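Long-range contacts in 5' nucleotidase family protein (Staphylococcus aureus subsp. aureus, PDB 4Q7F), which joins a calcineurin-like phosphoesterase domain, which carries manganese and magnesium ions, to the C-terminal domain of the 5'-nucleotidase family: residues Ile404-Glu409 with Lys450-Val454; Ala408-Val413 with Ile444-Arg448; Tyr434-Val440 with Val520-Lys524. Numbering follows the deposited sequence.

Contact 1: Ile404-Glu409 with Lys450-Val454; sequences IERSAE and KGQRV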
# COMPACT_ATOMS: atom_id res chain seq x y z
N ILE A 404 14.10 -16.93 6.47
CA ILE A 404 14.62 -17.17 5.11
C ILE A 404 13.69 -18.15 4.39
O ILE A 404 13.52 -18.04 3.19
CB ILE A 404 16.09 -17.65 5.10
CG1 ILE A 404 16.99 -16.60 5.76
CG2 ILE A 404 16.58 -17.83 3.68
CD1 ILE A 404 18.43 -17.05 6.01
N GLU A 405 13.07 -19.08 5.11
CA GLU A 405 12.14 -20.02 4.48
C GLU A 405 10.88 -19.25 4.00
O GLU A 405 10.28 -19.59 2.98
CB GLU A 405 11.74 -21.12 5.46
CG GLU A 405 12.86 -22.11 5.81
CD GLU A 405 13.20 -23.09 4.71
OE1 GLU A 405 12.63 -22.97 3.62
OE2 GLU A 405 14.07 -24.02 4.91
N ARG A 406 10.49 -18.21 4.71
CA ARG A 406 9.31 -17.42 4.31
C ARG A 406 9.62 -16.75 2.97
O ARG A 406 8.85 -16.89 2.02
CB ARG A 406 8.91 -16.43 5.37
CG ARG A 406 7.89 -15.35 4.91
CD ARG A 406 6.63 -15.91 4.26
NE ARG A 406 5.77 -14.81 3.80
CZ ARG A 406 4.81 -14.92 2.89
NH1 ARG A 406 4.55 -16.10 2.30
NH2 ARG A 406 4.10 -13.85 2.54
N SER A 407 10.76 -16.07 2.89
CA SER A 407 11.20 -15.46 1.65
C SER A 407 11.30 -16.50 0.53
O SER A 407 10.88 -16.21 -0.56
CB SER A 407 12.57 -14.77 1.82
OG SER A 407 12.52 -13.80 2.85
N ALA A 408 11.87 -17.69 0.80
CA ALA A 408 12.02 -18.75 -0.20
C ALA A 408 10.69 -19.23 -0.81
O ALA A 408 10.68 -19.87 -1.88
CB ALA A 408 12.85 -19.95 0.37
N GLU A 409 9.58 -18.95 -0.13
CA GLU A 409 8.23 -19.28 -0.62
C GLU A 409 7.88 -18.46 -1.86
O GLU A 409 6.95 -18.79 -2.59
CB GLU A 409 7.16 -19.00 0.44
CG GLU A 409 7.25 -19.89 1.66
CD GLU A 409 6.25 -19.51 2.73
OE1 GLU A 409 5.30 -18.73 2.42
OE2 GLU A 409 6.42 -19.97 3.88
N LYS A 450 7.93 -26.17 0.79
CA LYS A 450 8.04 -24.89 1.47
C LYS A 450 8.33 -25.14 2.94
O LYS A 450 7.80 -26.09 3.52
CB LYS A 450 6.75 -24.06 1.30
CG LYS A 450 6.50 -23.65 -0.13
CD LYS A 450 5.28 -22.71 -0.29
CE LYS A 450 5.14 -22.23 -1.73
NZ LYS A 450 4.02 -21.25 -1.90
N GLY A 451 9.18 -24.31 3.53
CA GLY A 451 9.56 -24.49 4.92
C GLY A 451 10.81 -25.38 5.11
O GLY A 451 11.35 -25.47 6.21
N GLN A 452 11.27 -26.07 4.06
CA GLN A 452 12.50 -26.85 4.19
C GLN A 452 13.40 -26.73 2.96
O GLN A 452 14.13 -27.64 2.60
CB GLN A 452 12.19 -28.30 4.52
CG GLN A 452 11.43 -29.07 3.48
CD GLN A 452 11.00 -30.42 4.00
OE1 GLN A 452 11.63 -31.44 3.72
NE2 GLN A 452 9.98 -30.41 4.84
N ARG A 453 13.40 -25.53 2.42
CA ARG A 453 14.14 -25.19 1.22
C ARG A 453 15.48 -24.53 1.47
O ARG A 453 16.25 -24.38 0.53
CB ARG A 453 13.32 -24.18 0.37
CG ARG A 453 12.01 -24.71 -0.19
CD ARG A 453 11.25 -23.64 -0.99
NE ARG A 453 10.17 -24.23 -1.79
CZ ARG A 453 9.32 -23.54 -2.54
NH1 ARG A 453 9.41 -22.23 -2.64
NH2 ARG A 453 8.39 -24.17 -3.24
N VAL A 454 15.73 -24.06 2.70
CA VAL A 454 16.96 -23.33 2.99
C VAL A 454 18.04 -24.30 3.52
O VAL A 454 17.79 -25.03 4.43
CB VAL A 454 16.72 -22.22 4.00
CG1 VAL A 454 18.02 -21.48 4.31
CG2 VAL A 454 15.68 -21.23 3.47
O HOH W 1 10.43 -22.27 2.18
O HOH W 2 3.47 -19.26 0.14
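I404-E409 spans the end of helix 397-408 and runs into the following turn, with A408 N still donating to I404 O (2.9 Å), while K450-V454 is irregular until V454 enters a strand. The backbones come closest at E405 and G451, with CA atoms 5.2 Å apart, and lie 6.0 Å apart at the CA atoms of E409 and K450. G451 has phi/psi of 90/-11, where a CB would press on the carbonyl oxygen of K450.

E405 dominates the polar contact. Its carboxylate reaches two consecutive amides: R453 N donates to E405 OE1 (2.9 Å, 153°) and V454 N to E405 OE2 (2.8 Å, 163°). K401 balances the charge through a salt bridge to OE2. One water adds a second link, donating to E405 O (2.8 Å) and E405 OE1 (2.7 Å) and accepting from G451 N (2.7 Å).

A third bond runs the same way: R453 NH1 donates to A408 O (2.8 Å, N-H...O angle 137°), and the same nitrogen also serves F411 O. Beside these bonds I404 CG2 meets V454 CG2 at 3.5 Å. At the exposed margin, K450 forms a salt bridge with D423; a second water accepts from K450 NZ (2.9 Å) and donates to E409 OE1 (3.0 Å), an atom salt-bridged to R406 NH1 at 2.7 Å.

The arrangement is a helix packed on a beta hairpin: K450-V454 belongs to the connection between antiparallel strands 441-445 and 454-459, and a buried helical carboxylate binds the backbone of that connection within the C-terminal domain.

Contact 2: Ala408-Val413 with Ile444-Arg448; sequences AEYFDV and IHVGR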
# COMPACT_ATOMS: atom_id res chain seq x y z
N ALA A 408 11.87 -17.69 0.80
CA ALA A 408 12.02 -18.75 -0.20
C ALA A 408 10.69 -19.23 -0.81
O ALA A 408 10.68 -19.87 -1.88
CB ALA A 408 12.85 -19.95 0.37
N GLU A 409 9.58 -18.95 -0.13
CA GLU A 409 8.23 -19.28 -0.62
C GLU A 409 7.88 -18.46 -1.86
O GLU A 409 6.95 -18.79 -2.59
CB GLU A 409 7.16 -19.00 0.44
CG GLU A 409 7.25 -19.89 1.66
CD GLU A 409 6.25 -19.51 2.73
OE1 GLU A 409 5.30 -18.73 2.42
OE2 GLU A 409 6.42 -19.97 3.88
N TYR A 410 8.63 -17.38 -2.07
CA TYR A 410 8.48 -16.50 -3.23
C TYR A 410 8.72 -17.23 -4.54
O TYR A 410 8.21 -16.83 -5.56
CB TYR A 410 9.51 -15.37 -3.14
CG TYR A 410 9.52 -14.42 -4.30
CD1 TYR A 410 8.49 -13.50 -4.46
CD2 TYR A 410 10.57 -14.39 -5.20
CE1 TYR A 410 8.50 -12.60 -5.50
CE2 TYR A 410 10.57 -13.50 -6.25
CZ TYR A 410 9.53 -12.61 -6.39
OH TYR A 410 9.55 -11.72 -7.43
N PHE A 411 9.50 -18.30 -4.52
CA PHE A 411 9.83 -19.03 -5.72
C PHE A 411 9.01 -20.30 -5.93
O PHE A 411 8.46 -20.87 -4.99
CB PHE A 411 11.31 -19.45 -5.72
CG PHE A 411 12.28 -18.30 -5.65
CD1 PHE A 411 12.54 -17.52 -6.76
CD2 PHE A 411 12.96 -18.02 -4.48
CE1 PHE A 411 13.43 -16.46 -6.69
CE2 PHE A 411 13.85 -16.97 -4.40
CZ PHE A 411 14.09 -16.19 -5.51
N ASP A 412 8.93 -20.70 -7.19
CA ASP A 412 8.31 -21.94 -7.59
C ASP A 412 9.07 -22.39 -8.83
O ASP A 412 9.97 -21.70 -9.29
CB ASP A 412 6.82 -21.77 -7.88
CG ASP A 412 6.12 -23.10 -8.11
OD1 ASP A 412 6.70 -24.17 -7.75
OD2 ASP A 412 5.00 -23.10 -8.67
N VAL A 413 8.75 -23.57 -9.35
CA VAL A 413 9.40 -24.07 -10.54
C VAL A 413 8.35 -24.20 -11.65
O VAL A 413 7.32 -24.81 -11.45
CB VAL A 413 10.06 -25.45 -10.29
CG1 VAL A 413 10.58 -26.05 -11.59
CG2 VAL A 413 11.17 -25.31 -9.26
N ILE A 444 18.90 -21.86 -1.53
CA ILE A 444 17.48 -22.14 -1.58
C ILE A 444 17.23 -23.21 -2.64
O ILE A 444 17.66 -23.04 -3.77
CB ILE A 444 16.65 -20.88 -1.92
CG1 ILE A 444 16.72 -19.86 -0.77
CG2 ILE A 444 15.21 -21.28 -2.16
CD1 ILE A 444 16.05 -18.50 -1.08
N HIS A 445 16.57 -24.29 -2.26
CA HIS A 445 16.21 -25.39 -3.16
C HIS A 445 14.71 -25.31 -3.42
O HIS A 445 13.92 -25.85 -2.65
CB HIS A 445 16.57 -26.75 -2.55
CG HIS A 445 18.04 -27.02 -2.51
ND1 HIS A 445 18.73 -27.50 -3.60
CD2 HIS A 445 18.96 -26.86 -1.53
CE1 HIS A 445 20.00 -27.64 -3.29
NE2 HIS A 445 20.17 -27.27 -2.04
N VAL A 446 14.33 -24.68 -4.52
CA VAL A 446 12.90 -24.41 -4.82
C VAL A 446 12.08 -25.69 -5.06
O VAL A 446 10.91 -25.72 -4.76
CB VAL A 446 12.78 -23.42 -6.00
CG1 VAL A 446 11.32 -22.97 -6.19
CG2 VAL A 446 13.67 -22.20 -5.73
N GLY A 447 12.72 -26.75 -5.51
CA GLY A 447 12.01 -28.01 -5.74
C GLY A 447 11.58 -28.72 -4.46
O GLY A 447 10.82 -29.68 -4.51
N ARG A 448 12.07 -28.27 -3.30
CA ARG A 448 11.74 -28.91 -2.02
C ARG A 448 10.52 -28.25 -1.38
O ARG A 448 10.22 -27.11 -1.70
CB ARG A 448 12.95 -28.86 -1.10
CG ARG A 448 14.14 -29.61 -1.72
CD ARG A 448 15.39 -29.47 -0.90
NE ARG A 448 16.52 -30.06 -1.60
CZ ARG A 448 17.74 -30.18 -1.09
NH1 ARG A 448 18.01 -29.76 0.16
NH2 ARG A 448 18.70 -30.75 -1.82
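This is apolar packing without a hydrogen bond between the segments, in the C-terminal domain, where the two-stranded antiparallel hairpin 411-414/417-420 lies against the end of strand 441-445. Each segment contains a type I beta turn, A408 to F411 and H445 to R448, evidenced by F411 N to A408 O (3.3 Å) and R448 N to H445 O (3.1 Å). The nearest CA pairs are D412 with V446 at 5.9 Å and A408 with I444 at 6.6 Å.

The side chains of I444 and V446, both pointing toward the other segment, make the contact. I444 CG2 touches A408 CB at 3.7 Å, and I444 CD1 approaches F411 CE2 at 4.3 Å. Y434 meets the F411 ring edge-to-face, and the F411 side chain also touches V525 of strand 522-526. V446 has the most extensive contact, with its CG1 3.6 Å from F411 CB, 3.9 Å from V413 CG2 and, at the tightest point, 3.4 Å from the backbone atom D412 N.

Contact 3: Tyr434-Val440 with Val520-Lys524; sequences YDIYGGV and VVDFK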
# COMPACT_ATOMS: atom_id res chain seq x y z
N TYR A 434 9.40 -10.51 -0.58
CA TYR A 434 10.59 -11.33 -0.73
C TYR A 434 11.79 -10.55 -0.22
O TYR A 434 12.05 -9.44 -0.66
CB TYR A 434 10.84 -11.70 -2.19
CG TYR A 434 12.17 -12.43 -2.39
CD1 TYR A 434 12.36 -13.71 -1.91
CD2 TYR A 434 13.21 -11.84 -3.09
CE1 TYR A 434 13.56 -14.36 -2.09
CE2 TYR A 434 14.41 -12.48 -3.29
CZ TYR A 434 14.59 -13.75 -2.79
OH TYR A 434 15.78 -14.38 -3.04
N ASP A 435 12.58 -11.15 0.67
CA ASP A 435 13.74 -10.45 1.21
C ASP A 435 15.01 -11.08 0.77
O ASP A 435 15.10 -12.33 0.61
CB ASP A 435 13.72 -10.39 2.75
CG ASP A 435 12.70 -9.40 3.30
OD1 ASP A 435 12.36 -8.42 2.62
OD2 ASP A 435 12.27 -9.57 4.47
N ILE A 436 16.00 -10.21 0.56
CA ILE A 436 17.36 -10.61 0.26
C ILE A 436 18.16 -10.33 1.52
O ILE A 436 18.12 -9.22 2.07
CB ILE A 436 17.97 -9.83 -0.93
CG1 ILE A 436 17.18 -10.06 -2.23
CG2 ILE A 436 19.42 -10.24 -1.12
CD1 ILE A 436 16.01 -9.13 -2.44
N TYR A 437 18.92 -11.32 1.98
CA TYR A 437 19.66 -11.21 3.23
C TYR A 437 21.15 -10.99 3.06
O TYR A 437 21.76 -11.49 2.12
CB TYR A 437 19.46 -12.48 4.09
CG TYR A 437 18.01 -12.75 4.43
CD1 TYR A 437 17.14 -13.31 3.51
CD2 TYR A 437 17.52 -12.48 5.72
CE1 TYR A 437 15.82 -13.57 3.82
CE2 TYR A 437 16.19 -12.71 6.03
CZ TYR A 437 15.35 -13.25 5.08
OH TYR A 437 14.07 -13.50 5.42
N GLY A 438 21.72 -10.25 3.99
CA GLY A 438 23.16 -9.99 4.02
C GLY A 438 23.76 -10.42 5.34
O GLY A 438 23.12 -10.35 6.42
N GLY A 439 25.01 -10.88 5.29
CA GLY A 439 25.68 -11.30 6.48
C GLY A 439 25.53 -12.79 6.69
O GLY A 439 26.24 -13.35 7.51
N VAL A 440 24.61 -13.40 5.95
CA VAL A 440 24.38 -14.82 6.03
C VAL A 440 24.33 -15.35 4.60
O VAL A 440 23.69 -14.75 3.74
CB VAL A 440 23.06 -15.17 6.78
CG1 VAL A 440 21.85 -14.53 6.15
CG2 VAL A 440 22.85 -16.66 6.88
N VAL A 520 28.53 -8.86 1.04
CA VAL A 520 27.75 -9.36 2.18
C VAL A 520 26.55 -10.22 1.76
O VAL A 520 26.00 -10.94 2.59
CB VAL A 520 27.28 -8.21 3.09
CG1 VAL A 520 28.50 -7.48 3.66
CG2 VAL A 520 26.36 -7.25 2.35
N VAL A 521 26.19 -10.17 0.48
CA VAL A 521 25.08 -10.96 -0.07
C VAL A 521 25.73 -12.07 -0.88
O VAL A 521 26.48 -11.82 -1.83
CB VAL A 521 24.11 -10.13 -0.93
CG1 VAL A 521 22.97 -11.00 -1.45
CG2 VAL A 521 23.53 -9.00 -0.11
N ASP A 522 25.44 -13.30 -0.47
CA ASP A 522 26.02 -14.45 -1.07
C ASP A 522 25.04 -15.59 -0.88
O ASP A 522 24.95 -16.17 0.20
CB ASP A 522 27.34 -14.71 -0.37
CG ASP A 522 28.05 -15.94 -0.89
OD1 ASP A 522 27.60 -16.51 -1.88
OD2 ASP A 522 29.07 -16.30 -0.29
N PHE A 523 24.26 -15.89 -1.92
CA PHE A 523 23.25 -16.94 -1.85
C PHE A 523 23.01 -17.51 -3.24
O PHE A 523 23.46 -16.95 -4.23
CB PHE A 523 21.94 -16.42 -1.27
CG PHE A 523 21.20 -15.45 -2.16
CD1 PHE A 523 21.57 -14.12 -2.22
CD2 PHE A 523 20.11 -15.88 -2.92
CE1 PHE A 523 20.88 -13.22 -3.04
CE2 PHE A 523 19.42 -15.00 -3.74
CZ PHE A 523 19.80 -13.67 -3.80
N LYS A 524 22.30 -18.62 -3.29
CA LYS A 524 22.03 -19.31 -4.53
C LYS A 524 20.63 -19.82 -4.49
O LYS A 524 20.17 -20.26 -3.43
CB LYS A 524 22.92 -20.56 -4.65
CG LYS A 524 24.38 -20.31 -4.44
CD LYS A 524 25.15 -21.63 -4.43
CE LYS A 524 26.55 -21.42 -3.92
NZ LYS A 524 27.27 -22.73 -3.84
O HOH W 3 23.33 -13.55 1.33
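V520 makes the one direct hydrogen bond of this contact: its O accepts from G439 N at 2.9 Å and 167°, and also receives a CA-H...O contact from G438 CA at 3.3 Å. Glycine suits both positions, since a CB on G438 would sit only 3.5 Å from V520 CG2 and one on G439 (phi/psi 94/-14) would jam against the carbonyl O of G438. V521 CA lies 4.6 Å from G438 CA, and V521 CG1 packs on I436 CG2 at 3.6 Å. At D522 the link passes through water: D522 N donates to a molecule (2.8 Å) that in turn donates to Y437 O and V440 O, each at 2.7 Å. F523 then points toward the opposite segment, its CE1 3.8 Å from I436 CG2 and its CE2 3.8 Å from Y434 OH, a hydroxyl hydrogen-bonded to R337 O. K524 no longer touches 434-440; its backbone hydrogen-bonds with Y442 and I444.

The directions of the touching parts differ by 114°, so this is no continuous strand pairing. It is a junction between two mixed sheets of an alpha/beta domain, formed where outer strand 435-438 of one meets the start of outer strand 522-526 of the other.

Overall arrangement
All three contacts lie on the same side of the chain's centre. Contacts 1 and 2 are nearly continuous, with centres 7 Å apart: they share A408 and E409, and R453 O lies 2.8 Å from H445 N. Contact 3 lies 13 Å from contact 1 and 15 Å from contact 2, tied to them by S407 OG to Y437 OH (3.0 Å) and I444 N to K524 O (2.8 Å). Along the chain, helix 397-408 leads into strand 411-414, followed by strands 435-438 and 441-445, the 450-454 connection and finally strand 522-526. Contact 3 interleaves with the others, and its strand 522-526 lies beside 441-445 in one sheet; helix, hairpin and two sheets form one body.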